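Local coordinates for protein oxidized polyvinyl alcohol hydrolase (Pseudomonas sp. VM15C, PDB 3WWE) that catalyses the hydrolysis of beta-diketones such as 4,6-nonanedione and of oxidized polyvinyl alcohol, the second step in the breakdown of polyvinyl alcohol, at residues K44-A49 / E146-S151; T69-S74 / W126-E131; G174-G179 / L198-E203; V249-G254 / G347-L352; E256-N261 / A273-S278. All coordinates share one frame; numbering follows the deposited sequence.

Contact 1 of 5, residues K44-A49 / E146-S151; sequences KGMKRA and EGPDSS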
# COMPACT_ATOMS: atom_id res chain seq x y z
N LYS A 44 -18.86 -4.53 7.84
CA LYS A 44 -18.57 -4.65 9.25
C LYS A 44 -19.16 -3.53 10.10
O LYS A 44 -18.47 -2.92 10.92
CB LYS A 44 -17.06 -4.74 9.46
CG LYS A 44 -16.43 -6.07 8.95
CD LYS A 44 -14.91 -6.07 9.24
CE LYS A 44 -14.23 -7.40 8.95
NZ LYS A 44 -12.74 -7.27 9.08
N GLY A 45 -20.46 -3.25 9.90
CA GLY A 45 -21.13 -2.22 10.67
C GLY A 45 -20.77 -0.80 10.27
O GLY A 45 -21.21 0.16 10.91
N MET A 46 -19.96 -0.67 9.22
CA MET A 46 -19.58 0.66 8.73
C MET A 46 -20.23 0.94 7.38
O MET A 46 -20.72 0.03 6.74
CB MET A 46 -18.06 0.74 8.58
CG MET A 46 -17.32 0.36 9.88
SD MET A 46 -15.50 0.47 9.70
CE MET A 46 -15.29 2.26 9.49
N LYS A 47 -20.27 2.21 6.99
CA LYS A 47 -20.83 2.66 5.69
C LYS A 47 -19.59 3.21 4.99
O LYS A 47 -19.00 4.17 5.47
CB LYS A 47 -21.82 3.81 5.90
CG LYS A 47 -23.14 3.45 6.58
CD LYS A 47 -24.03 2.58 5.68
CE LYS A 47 -25.50 2.49 6.21
NZ LYS A 47 -26.09 3.85 6.61
N ARG A 48 -19.18 2.60 3.88
CA ARG A 48 -17.95 3.02 3.17
C ARG A 48 -18.22 3.52 1.78
O ARG A 48 -19.32 3.30 1.22
CB ARG A 48 -16.97 1.84 3.11
CG ARG A 48 -16.60 1.20 4.50
CD ARG A 48 -15.84 2.19 5.40
NE ARG A 48 -14.61 2.71 4.77
CZ ARG A 48 -13.39 2.25 5.02
NH1 ARG A 48 -13.27 1.25 5.89
NH2 ARG A 48 -12.30 2.77 4.44
N ALA A 49 -17.22 4.20 1.19
CA ALA A 49 -17.39 4.69 -0.15
C ALA A 49 -16.16 4.41 -0.96
O ALA A 49 -15.09 4.21 -0.38
CB ALA A 49 -17.69 6.19 -0.14
N GLU A 146 -6.92 -8.76 10.50
CA GLU A 146 -6.63 -7.82 9.41
C GLU A 146 -7.14 -6.39 9.60
O GLU A 146 -6.50 -5.43 9.12
CB GLU A 146 -7.11 -8.39 8.07
CG GLU A 146 -8.63 -8.37 7.85
CD GLU A 146 -9.03 -9.05 6.56
OE1 GLU A 146 -8.36 -8.86 5.51
OE2 GLU A 146 -10.06 -9.76 6.58
N GLY A 147 -8.25 -6.23 10.31
CA GLY A 147 -8.81 -4.91 10.44
C GLY A 147 -9.88 -4.63 9.38
O GLY A 147 -9.96 -5.29 8.34
N PRO A 148 -10.70 -3.60 9.62
CA PRO A 148 -11.77 -3.30 8.65
C PRO A 148 -11.46 -2.76 7.26
O PRO A 148 -12.30 -2.89 6.36
CB PRO A 148 -12.71 -2.39 9.44
CG PRO A 148 -11.73 -1.66 10.41
CD PRO A 148 -10.77 -2.76 10.83
N ASP A 149 -10.28 -2.18 7.04
CA ASP A 149 -9.94 -1.73 5.71
C ASP A 149 -9.54 -2.90 4.83
O ASP A 149 -10.07 -3.08 3.72
CB ASP A 149 -8.81 -0.67 5.71
CG ASP A 149 -9.38 0.75 5.87
OD1 ASP A 149 -10.55 0.97 5.46
OD2 ASP A 149 -8.66 1.65 6.38
N SER A 150 -8.63 -3.71 5.32
CA SER A 150 -8.18 -4.84 4.51
C SER A 150 -9.38 -5.67 4.04
O SER A 150 -9.43 -6.12 2.88
CB SER A 150 -7.27 -5.72 5.35
OG SER A 150 -6.76 -6.81 4.57
N SER A 151 -10.33 -5.93 4.94
CA SER A 151 -11.45 -6.78 4.49
C SER A 151 -12.43 -5.98 3.59
O SER A 151 -13.05 -6.53 2.66
CB SER A 151 -12.21 -7.36 5.70
OG SER A 151 -12.72 -6.32 6.51
O HOH W 1 -11.78 -10.01 8.41
O HOH W 2 -15.11 -0.94 6.79
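The turn at K44 and the start of strand 46-53 run past the first turn of helix 148-160 without backbone bonding, K44 coming nearest at P148 (7.0 Å between CA atoms) and R48 standing 9.7 Å from D149 by the same measure, so side chains must span the gap. R48 does so with a bent chain, turned at both chi2 (-65°) and chi3 (-57°), which brings its guanidinium end-on to D149. Both terminal nitrogens grip one oxygen: NH1 lies 2.8 Å and NH2 2.7 Å from D149 OD1, which sits almost in the guanidinium plane, while the carboxylate is turned by 61°. D149 OD1 offers its syn lone pair, on the side of OD2, to NH2 and is met by NH1 nearly along its C-O bond. R48 NH2 also bonds V101 O, and D149 OD2 accepts from F130 N, so both carboxylate oxygens are engaged. A methionine in place of R48 would probably leave D149 OD1 without its charged mate and the carboxylate freer to turn. K44 reaches over with an extended chain, its NZ 2.7 Å from S151 OG, and a water links the same ammonium to E146 OE2, whose direct salt bridge is to R190. Between these polar ends M46 SD rests on P148 CB at 4.0 Å. The arrangement joins an early strand of the alpha/beta-hydrolase sheet to the N-terminal turn of helix 148-160, with G147 as the N-cap.

Contact 2 of 5, residues T69-S74 / W126-E131; sequences TGSVES and WNPWFE. With AE3 (2-(2-ethoxyethoxy)ethanol), chain B.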
# COMPACT_ATOMS: atom_id res chain seq x y z
N THR A 69 -4.78 7.00 -1.12
CA THR A 69 -4.14 8.26 -0.76
C THR A 69 -3.42 8.09 0.59
O THR A 69 -3.49 7.02 1.21
CB THR A 69 -5.18 9.37 -0.69
OG1 THR A 69 -4.51 10.63 -0.55
CG2 THR A 69 -6.13 9.13 0.50
N GLY A 70 -2.72 9.14 1.04
CA GLY A 70 -2.01 9.13 2.29
C GLY A 70 -2.74 9.83 3.43
O GLY A 70 -3.99 9.72 3.64
N SER A 71 -1.98 10.65 4.14
CA SER A 71 -2.53 11.28 5.31
C SER A 71 -3.20 12.58 5.08
O SER A 71 -4.18 12.91 5.77
CB SER A 71 -1.43 11.50 6.34
OG SER A 71 -0.93 10.27 6.77
N VAL A 72 -2.72 13.27 4.07
CA VAL A 72 -3.18 14.60 3.80
C VAL A 72 -3.86 14.86 2.47
O VAL A 72 -4.69 15.77 2.39
CB VAL A 72 -1.98 15.54 3.96
CG1 VAL A 72 -2.36 16.93 3.49
CG2 VAL A 72 -1.52 15.53 5.42
N GLU A 73 -3.52 14.11 1.42
CA GLU A 73 -4.17 14.35 0.16
C GLU A 73 -5.52 13.63 0.15
O GLU A 73 -5.65 12.54 0.71
CB GLU A 73 -3.32 13.84 -0.97
CG GLU A 73 -2.00 14.52 -1.12
CD GLU A 73 -1.05 13.67 -1.97
OE1 GLU A 73 -0.90 12.47 -1.65
OE2 GLU A 73 -0.46 14.22 -2.95
N SER A 74 -6.52 14.22 -0.50
CA SER A 74 -7.83 13.59 -0.56
C SER A 74 -7.75 12.46 -1.56
O SER A 74 -6.78 12.34 -2.32
CB SER A 74 -8.87 14.61 -1.02
OG SER A 74 -8.61 14.99 -2.34
N TRP A 126 -2.29 4.80 13.29
CA TRP A 126 -2.47 6.01 12.49
C TRP A 126 -3.90 6.06 11.89
O TRP A 126 -4.37 5.08 11.31
CB TRP A 126 -1.40 5.97 11.40
CG TRP A 126 -1.02 7.32 10.87
CD1 TRP A 126 -1.11 7.73 9.59
CD2 TRP A 126 -0.62 8.45 11.64
NE1 TRP A 126 -0.81 9.06 9.49
CE2 TRP A 126 -0.51 9.53 10.74
CE3 TRP A 126 -0.35 8.66 13.01
CZ2 TRP A 126 -0.15 10.84 11.15
CZ3 TRP A 126 0.01 9.97 13.43
CH2 TRP A 126 0.10 11.04 12.48
N ASN A 127 -4.58 7.19 12.02
CA ASN A 127 -5.97 7.33 11.57
C ASN A 127 -6.44 7.24 10.11
O ASN A 127 -7.55 6.78 9.89
CB ASN A 127 -6.57 8.60 12.20
CG ASN A 127 -8.08 8.49 12.45
OD1 ASN A 127 -8.57 7.48 12.97
ND2 ASN A 127 -8.81 9.53 12.10
N PRO A 128 -5.62 7.64 9.10
CA PRO A 128 -6.04 7.58 7.68
C PRO A 128 -6.59 6.18 7.22
O PRO A 128 -7.61 6.09 6.53
CB PRO A 128 -4.76 7.99 6.91
CG PRO A 128 -3.99 8.80 7.88
CD PRO A 128 -4.21 8.04 9.21
N TRP A 129 -5.91 5.11 7.62
CA TRP A 129 -6.30 3.75 7.27
C TRP A 129 -5.98 2.89 8.51
O TRP A 129 -5.15 3.26 9.35
CB TRP A 129 -5.47 3.16 6.12
CG TRP A 129 -5.43 3.97 4.83
CD1 TRP A 129 -4.43 4.83 4.41
CD2 TRP A 129 -6.44 4.03 3.84
NE1 TRP A 129 -4.77 5.41 3.23
CE2 TRP A 129 -5.99 4.94 2.85
CE3 TRP A 129 -7.68 3.41 3.69
CZ2 TRP A 129 -6.75 5.24 1.73
CZ3 TRP A 129 -8.45 3.71 2.56
CH2 TRP A 129 -7.98 4.61 1.61
N PHE A 130 -6.66 1.73 8.59
CA PHE A 130 -6.43 0.80 9.69
C PHE A 130 -5.25 0.03 9.18
O PHE A 130 -5.38 -1.10 8.72
CB PHE A 130 -7.67 -0.08 9.83
CG PHE A 130 -8.93 0.72 10.11
CD1 PHE A 130 -9.06 1.43 11.31
CD2 PHE A 130 -9.94 0.78 9.20
CE1 PHE A 130 -10.24 2.21 11.60
CE2 PHE A 130 -11.10 1.53 9.47
CZ PHE A 130 -11.25 2.25 10.68
N GLU A 131 -4.07 0.66 9.24
CA GLU A 131 -2.86 0.06 8.67
C GLU A 131 -1.77 -0.45 9.60
O GLU A 131 -0.75 -0.92 9.11
CB GLU A 131 -2.24 1.04 7.67
CG GLU A 131 -2.39 2.51 8.05
CD GLU A 131 -1.21 3.05 8.84
OE1 GLU A 131 -0.81 2.46 9.88
OE2 GLU A 131 -0.69 4.09 8.41
C1 AE3 B . 4.02 7.22 15.34
C2 AE3 B . 3.09 7.01 14.17
O2 AE3 B . 3.40 7.99 13.18
C3 AE3 B . 3.32 7.34 11.91
C4 AE3 B . 3.37 8.37 10.78
O3 AE3 B . 3.18 7.71 9.52
C5 AE3 B . 2.73 8.70 8.56
C6 AE3 B . 2.39 8.00 7.22
O4 AE3 B . 3.26 6.85 6.98
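The loop T69-S71, which leaves strand 62-68, meets the loop W126-W129 beside the probable active site, close to S177, which is assigned to the charge relay by similarity. In alpha/beta hydrolases the loop after this strand commonly helps to form the oxyanion hole, and the position of G70, whose nearest atoms are about 4 Å from the S177 side chain, is consistent with that. Two indole N-H groups of W126-E131 hold this loop. W126 NE1 gives its hydrogen to S71 OG at 3.0 Å, nearly straight (167°) and exactly in the ring plane; S71 presents that oxygen because OG lies beside its backbone N, opposite the carbonyl carbon (chi1 -64°). W129 NE1 donates to T69 O at 2.9 Å; T69 O lies near the W129 ring plane, while the donor is tilted 31° from the T69 carbonyl plane. Van der Waals contacts surround these bonds: P128 CG lies 3.6 Å from S71 OG, and T69 CG2 approaches W129 CZ2 at 4.1 Å, the two side chains crossing at about a right angle. Pinned at its edge by S71, the W126 ring turns one face to the bound 2-(2-ethoxyethoxy)ethanol, whose C4 stands 4.0 Å above the ring centre. The loops lie against helix 178-189, where S178 touches W126, P128 and W129, while T69 leans on helix 75-80 and F130 on helix 148-160.

Contact 3 of 5, residues G174-G179 / L198-E203; sequences GGISSG and LPISGE. With AE3 (2-(2-ethoxyethoxy)ethanol), chain B.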
# COMPACT_ATOMS: atom_id res chain seq x y z
N GLY A 174 -2.26 -0.34 -4.06
CA GLY A 174 -1.01 0.37 -3.80
C GLY A 174 -1.36 1.72 -3.24
O GLY A 174 -2.54 2.13 -3.25
N GLY A 175 -0.36 2.43 -2.75
CA GLY A 175 -0.62 3.74 -2.20
C GLY A 175 0.67 4.43 -1.75
O GLY A 175 1.79 3.88 -1.85
N ILE A 176 0.48 5.66 -1.26
CA ILE A 176 1.56 6.48 -0.80
C ILE A 176 1.48 6.75 0.72
O ILE A 176 0.40 6.96 1.29
CB ILE A 176 1.53 7.84 -1.59
CG1 ILE A 176 2.56 8.84 -1.03
CG2 ILE A 176 0.10 8.40 -1.55
CD1 ILE A 176 3.98 8.45 -1.26
N SER A 177 2.63 6.70 1.40
CA SER A 177 2.68 7.02 2.81
C SER A 177 1.74 6.09 3.58
O SER A 177 1.91 4.85 3.51
CB SER A 177 2.30 8.52 2.97
OG SER A 177 2.50 8.99 4.30
N SER A 178 0.76 6.65 4.30
CA SER A 178 -0.17 5.80 5.05
C SER A 178 -0.84 4.79 4.11
O SER A 178 -1.07 3.63 4.49
CB SER A 178 -1.19 6.65 5.77
OG SER A 178 -1.93 5.86 6.63
N GLY A 179 -1.18 5.24 2.89
CA GLY A 179 -1.75 4.31 1.90
C GLY A 179 -0.74 3.20 1.56
O GLY A 179 -1.10 2.06 1.24
N LEU A 198 1.75 -2.08 -4.79
CA LEU A 198 2.77 -1.02 -4.88
C LEU A 198 2.84 -0.04 -3.68
O LEU A 198 2.33 1.12 -3.74
CB LEU A 198 2.56 -0.22 -6.20
CG LEU A 198 3.43 1.02 -6.55
CD1 LEU A 198 4.90 0.64 -6.89
CD2 LEU A 198 2.79 1.66 -7.82
N PRO A 199 3.47 -0.49 -2.57
CA PRO A 199 3.64 0.30 -1.34
C PRO A 199 4.78 1.34 -1.59
O PRO A 199 5.97 0.99 -1.67
CB PRO A 199 3.98 -0.74 -0.27
CG PRO A 199 4.64 -1.88 -1.08
CD PRO A 199 4.04 -1.85 -2.47
N ILE A 200 4.39 2.60 -1.71
CA ILE A 200 5.29 3.74 -1.96
C ILE A 200 5.41 4.43 -0.60
O ILE A 200 4.43 4.95 -0.07
CB ILE A 200 4.65 4.69 -2.98
CG1 ILE A 200 4.31 3.88 -4.23
CG2 ILE A 200 5.61 5.87 -3.32
CD1 ILE A 200 3.61 4.70 -5.29
N SER A 201 6.63 4.40 -0.07
CA SER A 201 7.00 4.94 1.24
C SER A 201 5.96 4.62 2.28
O SER A 201 5.35 5.50 2.87
CB SER A 201 7.22 6.42 1.16
OG SER A 201 7.86 6.69 -0.04
N GLY A 202 5.75 3.32 2.48
CA GLY A 202 4.81 2.88 3.50
C GLY A 202 5.63 2.48 4.73
O GLY A 202 6.79 2.16 4.60
N GLU A 203 5.05 2.53 5.93
CA GLU A 203 5.78 2.09 7.13
C GLU A 203 5.70 0.56 7.27
O GLU A 203 4.88 -0.13 6.63
CB GLU A 203 5.14 2.71 8.39
CG GLU A 203 5.93 3.89 9.05
CD GLU A 203 7.22 3.40 9.74
OE1 GLU A 203 7.79 4.23 10.48
OE2 GLU A 203 7.66 2.21 9.59
C1 AE3 B . 4.02 7.22 15.34
C2 AE3 B . 3.09 7.01 14.17
O2 AE3 B . 3.40 7.99 13.18
C3 AE3 B . 3.32 7.34 11.91
C4 AE3 B . 3.37 8.37 10.78
O3 AE3 B . 3.18 7.71 9.52
C5 AE3 B . 2.73 8.70 8.56
C6 AE3 B . 2.39 8.00 7.22
O4 AE3 B . 3.26 6.85 6.98
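The flat groups that meet between G174-I176 and L198-I200 are peptide units, joined side by side as parallel strands whose axes run 4.7 Å apart and only 6° from parallel. One face of this pair of strands carries I176, L198 and I200, with I176 CD1 against I200 CG2 at 3.7 Å; the other carries the P199 ring, where G175 offers no side chain. Three hydrogen bonds join the strand edges: I200 N donates to G175 O at 2.9 Å, almost head-on to the carbonyl, S177 N donates to I200 O at 2.9 Å, and G175 N donates to L198 O at 3.2 Å from above the carbonyl plane. Glycine fits here for steric reasons: a CB on G174 would clash with L198 O, and one on G175 with G179 C. Beyond the strands the chain turns sharply, S177 taking a positive phi of 58°, and S177 CA reaches S201 O at 3.1 Å in a CA-H...O contact. This G-x-S-x-G turn between strand and helix has the form of a nucleophile elbow. S177 CB points away from L198-E203, and OG, anti to N (chi1 -172°), hydrogen-bonds H303 NE2 and lies 3.1 Å from C6 of the bound 2-(2-ethoxyethoxy)ethanol, while S201 OG is held by D258. The geometry is consistent with S177, assigned to the charge relay by similarity, acting as the nucleophile of a Ser-His-Asp triad.

Contact 4 of 5, residues V249-G254 / G347-L352; sequences VMTVWG and GPFTGL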
# COMPACT_ATOMS: atom_id res chain seq x y z
N VAL A 249 5.47 -7.64 -5.60
CA VAL A 249 5.41 -6.44 -4.82
C VAL A 249 6.53 -5.49 -5.25
O VAL A 249 7.67 -5.91 -5.44
CB VAL A 249 5.58 -6.75 -3.33
CG1 VAL A 249 5.50 -5.42 -2.51
CG2 VAL A 249 4.45 -7.79 -2.89
N MET A 250 6.18 -4.20 -5.43
CA MET A 250 7.16 -3.21 -5.81
C MET A 250 7.14 -2.14 -4.74
O MET A 250 6.20 -1.37 -4.65
CB MET A 250 6.81 -2.60 -7.17
CG MET A 250 7.81 -1.54 -7.65
SD MET A 250 7.30 -0.81 -9.22
CE MET A 250 7.53 -2.22 -10.46
N THR A 251 8.16 -2.11 -3.91
CA THR A 251 8.25 -1.13 -2.84
C THR A 251 9.06 0.06 -3.38
O THR A 251 10.01 -0.14 -4.09
CB THR A 251 8.97 -1.76 -1.64
OG1 THR A 251 8.31 -2.98 -1.24
CG2 THR A 251 9.05 -0.75 -0.50
N VAL A 252 8.69 1.29 -3.04
CA VAL A 252 9.42 2.46 -3.56
C VAL A 252 9.87 3.31 -2.41
O VAL A 252 9.10 3.52 -1.46
CB VAL A 252 8.53 3.35 -4.47
CG1 VAL A 252 9.35 4.55 -4.97
CG2 VAL A 252 7.97 2.54 -5.65
N TRP A 253 11.11 3.78 -2.51
CA TRP A 253 11.77 4.63 -1.53
C TRP A 253 12.09 5.97 -2.24
O TRP A 253 12.68 5.98 -3.31
CB TRP A 253 13.09 3.97 -1.06
CG TRP A 253 13.84 4.83 -0.08
CD1 TRP A 253 13.38 5.28 1.12
CD2 TRP A 253 15.21 5.29 -0.18
NE1 TRP A 253 14.36 5.97 1.78
CE2 TRP A 253 15.50 6.00 1.01
CE3 TRP A 253 16.20 5.18 -1.15
CZ2 TRP A 253 16.76 6.58 1.26
CZ3 TRP A 253 17.47 5.78 -0.90
CH2 TRP A 253 17.73 6.46 0.29
N GLY A 254 11.73 7.10 -1.63
CA GLY A 254 11.94 8.38 -2.29
C GLY A 254 13.24 9.09 -2.01
O GLY A 254 13.35 10.31 -2.26
N GLY A 347 14.66 -8.08 -5.91
CA GLY A 347 15.36 -8.46 -4.70
C GLY A 347 15.22 -7.38 -3.64
O GLY A 347 14.44 -6.42 -3.81
N PRO A 348 15.98 -7.48 -2.53
CA PRO A 348 15.89 -6.46 -1.47
C PRO A 348 16.60 -5.16 -1.85
O PRO A 348 17.37 -5.12 -2.83
CB PRO A 348 16.63 -7.11 -0.28
CG PRO A 348 16.92 -8.59 -0.74
CD PRO A 348 17.05 -8.46 -2.23
N PHE A 349 16.31 -4.08 -1.12
CA PHE A 349 17.04 -2.86 -1.36
C PHE A 349 18.51 -3.18 -0.97
O PHE A 349 18.79 -3.93 -0.02
CB PHE A 349 16.53 -1.76 -0.47
CG PHE A 349 15.35 -1.08 -1.01
CD1 PHE A 349 15.48 -0.14 -2.01
CD2 PHE A 349 14.06 -1.41 -0.54
CE1 PHE A 349 14.33 0.50 -2.56
CE2 PHE A 349 12.90 -0.78 -1.09
CZ PHE A 349 13.04 0.16 -2.08
N THR A 350 19.45 -2.61 -1.70
CA THR A 350 20.85 -2.88 -1.38
C THR A 350 21.58 -1.56 -1.22
O THR A 350 22.67 -1.53 -0.66
CB THR A 350 21.57 -3.73 -2.53
OG1 THR A 350 21.48 -3.04 -3.77
CG2 THR A 350 20.92 -5.12 -2.69
N GLY A 351 20.98 -0.47 -1.70
CA GLY A 351 21.65 0.82 -1.61
C GLY A 351 21.34 1.70 -0.42
O GLY A 351 21.90 2.79 -0.32
N LEU A 352 20.48 1.23 0.49
CA LEU A 352 20.07 2.03 1.66
C LEU A 352 21.00 1.91 2.83
O LEU A 352 21.09 2.84 3.65
CB LEU A 352 18.66 1.65 2.12
CG LEU A 352 17.52 1.56 1.08
CD1 LEU A 352 16.21 1.75 1.76
CD2 LEU A 352 17.66 2.55 -0.01
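Apolar contact carries nearly all of this meeting, in which F349 and L352 of the loop after strand 343-346 rise against T251 and W253 of strand 247-253. F349 drives the end of its ring between these two: its CE2 lies 3.9 Å from T251 CG2, which sits in the ring plane at the edge, and its CZ is 3.9 Å from W253 CB. T251 turns the methyl that way because its first torsion (chi1 -55°, measured to OG1) leaves CG2 opposite the backbone N. The F349 CZ atom also comes to 3.6 Å from T251 O, so the ring abuts the strand backbone as well as its side chains. Strand 247-253 is an inner strand of the alpha/beta-hydrolase sheet, and alternate residues T251 and W253 both look toward the loop while V252 between them looks away. The second kind of interaction is a CH-pi contact. L352 CD2 sits over one face of the W253 indole, 3.5 Å from the centroid of its six-membered ring but displaced toward the rim, and the 3.2 Å from L352 CD2 to W253 CE3 marks tight packing. The two side chains run alongside one another in opposite senses. Polar anchoring comes from the helix 275-288 side: S283, placed in the charge relay by similarity, bonds F349 N through its OG; Q280 holds F349 O; and R276 NH1 reaches L352 O.

Contact 5 of 5, residues E256-N261 / A273-S278; sequences EKDLWN and ADYRPS. With AE3 (2-(2-ethoxyethoxy)ethanol), chain B.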
# COMPACT_ATOMS: atom_id res chain seq x y z
N GLU A 256 16.82 10.20 0.35
CA GLU A 256 17.23 10.87 1.57
C GLU A 256 16.21 11.75 2.23
O GLU A 256 16.21 11.90 3.44
CB GLU A 256 18.52 11.68 1.31
CG GLU A 256 19.66 10.85 0.73
CD GLU A 256 20.38 9.98 1.79
OE1 GLU A 256 20.65 10.53 2.91
OE2 GLU A 256 20.70 8.77 1.52
N LYS A 257 15.33 12.39 1.48
CA LYS A 257 14.33 13.21 2.13
C LYS A 257 12.97 12.47 2.28
O LYS A 257 11.94 13.08 2.63
CB LYS A 257 14.15 14.51 1.36
CG LYS A 257 15.47 15.30 1.32
CD LYS A 257 15.32 16.78 1.01
CE LYS A 257 16.73 17.44 0.91
NZ LYS A 257 17.63 17.13 2.14
N ASP A 258 12.95 11.15 2.04
CA ASP A 258 11.68 10.42 2.20
C ASP A 258 11.57 10.23 3.71
O ASP A 258 12.04 9.24 4.24
CB ASP A 258 11.75 9.08 1.47
CG ASP A 258 10.37 8.39 1.38
OD1 ASP A 258 9.41 8.87 2.02
OD2 ASP A 258 10.26 7.37 0.67
N LEU A 259 10.97 11.20 4.39
CA LEU A 259 10.85 11.18 5.85
C LEU A 259 9.55 11.91 6.12
O LEU A 259 9.08 12.63 5.23
CB LEU A 259 11.94 12.01 6.52
CG LEU A 259 13.42 11.81 6.21
CD1 LEU A 259 14.22 13.09 6.65
CD2 LEU A 259 13.89 10.56 6.94
N TRP A 260 8.98 11.75 7.31
CA TRP A 260 7.73 12.45 7.65
C TRP A 260 7.77 13.06 9.06
O TRP A 260 8.11 12.39 10.03
CB TRP A 260 6.54 11.48 7.54
CG TRP A 260 5.22 12.08 7.82
CD1 TRP A 260 4.52 12.00 8.99
CD2 TRP A 260 4.44 12.93 6.95
NE1 TRP A 260 3.38 12.76 8.92
CE2 TRP A 260 3.30 13.34 7.68
CE3 TRP A 260 4.61 13.38 5.64
CZ2 TRP A 260 2.32 14.20 7.14
CZ3 TRP A 260 3.63 14.24 5.09
CH2 TRP A 260 2.50 14.63 5.85
N ASN A 261 7.43 14.33 9.16
CA ASN A 261 7.41 14.99 10.45
C ASN A 261 5.97 15.14 10.82
O ASN A 261 5.18 15.66 10.02
CB ASN A 261 8.02 16.39 10.39
CG ASN A 261 9.47 16.38 9.99
OD1 ASN A 261 9.89 17.03 9.02
ND2 ASN A 261 10.26 15.63 10.73
N ALA A 273 8.73 9.41 11.28
CA ALA A 273 8.81 8.28 10.35
C ALA A 273 9.93 8.45 9.35
O ALA A 273 10.04 9.49 8.70
CB ALA A 273 7.50 8.09 9.61
N ASP A 274 10.75 7.43 9.23
CA ASP A 274 11.86 7.43 8.27
C ASP A 274 11.61 6.22 7.37
O ASP A 274 11.64 5.10 7.86
CB ASP A 274 13.17 7.25 9.01
CG ASP A 274 14.36 7.26 8.08
OD1 ASP A 274 14.17 7.14 6.83
OD2 ASP A 274 15.49 7.37 8.63
N TYR A 275 11.37 6.45 6.09
CA TYR A 275 11.05 5.34 5.18
C TYR A 275 12.20 4.46 4.65
O TYR A 275 11.98 3.42 4.01
CB TYR A 275 10.15 5.88 4.07
CG TYR A 275 8.91 6.47 4.69
CD1 TYR A 275 8.87 7.82 5.05
CD2 TYR A 275 7.82 5.66 5.04
CE1 TYR A 275 7.78 8.35 5.76
CE2 TYR A 275 6.72 6.18 5.75
CZ TYR A 275 6.72 7.52 6.10
OH TYR A 275 5.66 8.06 6.74
N ARG A 276 13.44 4.84 4.95
CA ARG A 276 14.58 4.00 4.54
C ARG A 276 14.42 2.62 5.21
O ARG A 276 14.34 1.58 4.53
CB ARG A 276 15.91 4.63 4.99
CG ARG A 276 17.14 3.86 4.58
CD ARG A 276 18.38 4.47 5.32
NE ARG A 276 18.53 5.88 4.97
CZ ARG A 276 19.28 6.30 3.96
NH1 ARG A 276 19.94 5.42 3.24
NH2 ARG A 276 19.32 7.58 3.63
N PRO A 277 14.36 2.59 6.56
CA PRO A 277 14.23 1.29 7.24
C PRO A 277 12.95 0.49 6.95
O PRO A 277 12.98 -0.75 6.94
CB PRO A 277 14.34 1.64 8.72
CG PRO A 277 13.88 3.08 8.79
CD PRO A 277 14.52 3.67 7.54
N SER A 278 11.85 1.19 6.73
CA SER A 278 10.58 0.51 6.47
C SER A 278 10.50 -0.06 5.03
O SER A 278 9.92 -1.11 4.85
CB SER A 278 9.41 1.46 6.71
OG SER A 278 9.47 2.57 5.85
C1 AE3 B . 4.02 7.22 15.34
C2 AE3 B . 3.09 7.01 14.17
O2 AE3 B . 3.40 7.99 13.18
C3 AE3 B . 3.32 7.34 11.91
C4 AE3 B . 3.37 8.37 10.78
O3 AE3 B . 3.18 7.71 9.52
C5 AE3 B . 2.73 8.70 8.56
C6 AE3 B . 2.39 8.00 7.22
O4 AE3 B . 3.26 6.85 6.98
O HOH W 3 16.93 9.13 4.98
O HOH W 4 21.69 5.56 0.81
O HOH W 5 14.44 8.07 4.06
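W260 and A273 form an antiparallel hydrogen-bonded pair, in which W260 N gives to A273 O at 2.9 Å in the carbonyl plane, while the return bond, A273 N to W260 O, is weak. Y275 N makes another weak bond, 3.4 Å to D258 O. D274 is the N-cap of helix 275-288, its OD1 accepting from R276 N at 3.1 Å; a water lies between D274 OD1 and D258 O. R276 NH2 makes a salt bridge to E256 OE2 at 2.8 Å, from above the carboxylate plane, and a water joins NH2 to E256 O. D258 OD1 is hydrogen-bonded to H303 ND1, and OD2 accepts from G254 N. With CG beside its backbone N (chi1 -58°), Y275 lays its ring along W260, CE1 3.8 Å from W260 CB, and stacks on H303. Y275 OH shares a 2.7 Å hydrogen bond with O4 of the bound 2-(2-ethoxyethoxy)ethanol (AE3). A phenylalanine in place of Y275 would probably leave AE3 O4 without this hydroxyl partner. D258, held by several hydrogen bonds beside H303, is consistent with a triad acid.

Along the chain contact 2 lies within the span bracketed by contact 1, contact 3 follows, and contact 5 falls within the span bracketed by contact 4. Contacts 1, 3 and 4 all reach the mixed sheet, contacts 3 and 4 on its neighbouring strands 196-200 and 247-253. The centres of contacts 3 and 4 are about 12 Å apart, whereas those of contacts 1 and 4 are about 30 Å apart, across the middle of the chain. Contacts 2, 3 and 5 touch AE3 and line the ligand-binding region. Direct touches link contact 1 to contact 2 (D149 with F130), 2 to 3 (E131 with S178), 3 to 5 and 4 to 5. The sheet thus serves as the frame, and loops beyond its strands carry the probable active site.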